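Local atomic coordinates of cell shape-determining protein MreC (Streptococcus pneumoniae, PDB entry 2QF4), a protein that takes part in forming and maintaining cell shape, probably within the elongasome that synthesizes peripheral peptidoglycan. Residues A[46-51]-A[61-66]. Residues are numbered along the deposited sequence; the frame is centred on the assembly and turned at random.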
loop_
_atom_site.group_PDB
_atom_site.type_symbol
_atom_site.label_atom_id
_atom_site.label_comp_id
_atom_site.label_asym_id
_atom_site.label_seq_id
_atom_site.Cartn_x
_atom_site.Cartn_y
_atom_site.Cartn_z
ATOM N N GLY A 46 -7.221 -1.216 -6.752
ATOM C CA GLY A 46 -6.267 -0.422 -6.020
ATOM C C GLY A 46 -5.725 -1.098 -4.781
ATOM O O GLY A 46 -6.254 -2.102 -4.270
ATOM N N LEU A 47 -4.653 -0.510 -4.255
ATOM C CA LEU A 47 -4.018 -1.049 -3.048
ATOM C C LEU A 47 -4.907 -0.876 -1.827
ATOM O O LEU A 47 -5.399 0.206 -1.549
ATOM C CB LEU A 47 -2.711 -0.308 -2.789
ATOM C CG LEU A 47 -1.818 -0.931 -1.701
ATOM C CD1 LEU A 47 -1.324 -2.334 -2.129
ATOM C CD2 LEU A 47 -0.661 0.007 -1.359
ATOM N N ILE A 48 -5.089 -1.973 -1.091
ATOM C CA ILE A 48 -5.846 -1.918 0.174
ATOM C C ILE A 48 -5.064 -2.365 1.388
ATOM O O ILE A 48 -5.500 -2.117 2.489
ATOM C CB ILE A 48 -7.221 -2.618 0.058
ATOM C CG1 ILE A 48 -7.116 -4.119 -0.239
ATOM C CG2 ILE A 48 -8.080 -1.907 -1.004
ATOM C CD1 ILE A 48 -6.795 -4.967 0.975
ATOM N N GLY A 49 -3.886 -2.939 1.219
ATOM C CA GLY A 49 -3.114 -3.393 2.345
ATOM C C GLY A 49 -1.886 -4.171 1.935
ATOM O O GLY A 49 -1.562 -4.262 0.767
ATOM N N SER A 50 -1.241 -4.739 2.947
ATOM C CA SER A 50 0.001 -5.515 2.800
ATOM C C SER A 50 -0.144 -6.794 3.594
ATOM O O SER A 50 -0.817 -6.808 4.620
ATOM C CB SER A 50 1.211 -4.705 3.271
ATOM O OG SER A 50 0.987 -4.196 4.572
ATOM N N VAL A 51 0.471 -7.874 3.117
ATOM C CA VAL A 51 0.439 -9.117 3.877
ATOM C C VAL A 51 1.238 -8.928 5.149
ATOM O O VAL A 51 2.396 -8.493 5.098
ATOM C CB VAL A 51 0.983 -10.312 3.042
ATOM C CG1 VAL A 51 1.244 -11.534 3.904
ATOM C CG2 VAL A 51 0.039 -10.636 1.882
ATOM N N VAL A 61 -3.974 -9.692 6.232
ATOM C CA VAL A 61 -3.685 -8.478 5.487
ATOM C C VAL A 61 -3.874 -7.276 6.410
ATOM O O VAL A 61 -4.935 -7.116 7.011
ATOM C CB VAL A 61 -4.611 -8.338 4.273
ATOM C CG1 VAL A 61 -4.467 -6.955 3.590
ATOM C CG2 VAL A 61 -4.355 -9.469 3.286
ATOM N N ASN A 62 -2.833 -6.452 6.542
ATOM C CA ASN A 62 -2.872 -5.213 7.295
ATOM C C ASN A 62 -3.368 -4.107 6.405
ATOM O O ASN A 62 -2.779 -3.843 5.349
ATOM C CB ASN A 62 -1.492 -4.878 7.793
ATOM C CG ASN A 62 -1.526 -3.787 8.807
ATOM O OD1 ASN A 62 -0.932 -2.745 8.608
ATOM N ND2 ASN A 62 -2.272 -3.989 9.868
ATOM N N LEU A 63 -4.467 -3.481 6.798
ATOM C CA LEU A 63 -5.070 -2.496 5.924
ATOM C C LEU A 63 -4.307 -1.160 5.950
ATOM O O LEU A 63 -3.670 -0.788 6.925
ATOM C CB LEU A 63 -6.562 -2.293 6.267
ATOM C CG LEU A 63 -7.439 -3.549 6.054
ATOM C CD1 LEU A 63 -8.882 -3.253 6.493
ATOM C CD2 LEU A 63 -7.463 -3.983 4.595
ATOM N N LEU A 64 -4.501 -0.384 4.902
ATOM C CA LEU A 64 -3.855 0.927 4.796
ATOM C C LEU A 64 -4.443 1.999 5.692
ATOM O O LEU A 64 -3.860 3.071 5.830
ATOM C CB LEU A 64 -3.940 1.443 3.353
ATOM C CG LEU A 64 -3.170 0.676 2.281
ATOM C CD1 LEU A 64 -3.286 1.461 0.956
ATOM C CD2 LEU A 64 -1.708 0.432 2.648
ATOM N N THR A 65 -5.594 1.743 6.287
ATOM C CA THR A 65 -6.275 2.725 7.135
ATOM C C THR A 65 -5.844 2.682 8.605
ATOM O O THR A 65 -6.401 3.405 9.405
ATOM C CB THR A 65 -7.776 2.535 6.987
ATOM O OG1 THR A 65 -8.086 1.151 7.209
ATOM C CG2 THR A 65 -8.241 2.951 5.582
ATOM N N ASN A 66 -4.817 1.891 8.935
ATOM C CA ASN A 66 -4.260 1.908 10.279
ATOM C C ASN A 66 -3.534 3.201 10.591
ATOM O O ASN A 66 -2.788 3.734 9.780
ATOM C CB ASN A 66 -3.369 0.713 10.495
ATOM C CG ASN A 66 -4.175 -0.512 10.690
ATOM O OD1 ASN A 66 -4.851 -0.655 11.722
ATOM N ND2 ASN A 66 -4.161 -1.402 9.718
HETATM O O HOH W 1 -0.554 -1.949 5.397
#
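S50 and N62 form the hydrogen-bonded pair of an antiparallel beta hairpin, strands 46-54 and 59-63, in one of the two six-stranded barrels of the major extracellular domain of MreC, whose fold resembles alpha-lytic protease. Two backbone bonds close this pair: N62 N gives to S50 O at 2.8 Å and S50 N returns to N62 O at 3.0 Å. The non-hydrogen-bonded pairs G49-L63 and V51-V61 flank it. Beyond G49 the pairing frays: L64 N still reaches I48 O at 3.1 Å, but from above the carbonyl plane, 40° out of it. Here I48 and G49 both face A41 on the neighbouring strand, a classic beta bulge, while 63-66 leaves the sheet in a type I turn, across which N66 ND2 bonds L63 O.

The apolar contacts divide into two groups. I48, its CG1 between backbone N and carbonyl carbon (chi1 63°), brings CD1 to 3.8 Å from L63 CD2, the two side chains running side by side, and crosses V61 at about a right angle to meet CG1. I161 and L163 of strand 160-166 cover I48 and V61, respectively. Separately, L64 lays its isobutyl group over the I48-G49 backbone and crosses L47 at about a right angle, L64 CD1 lying 3.8 Å from L47 CD2; L151 of the other barrel also touches L64.

A water on the S50-N62 face joins S50 OG to the N62 backbone and side chain: it lies 2.8 Å from S50 OG, donates to N62 O, and donates weakly to N62 OD1 at 3.3 Å.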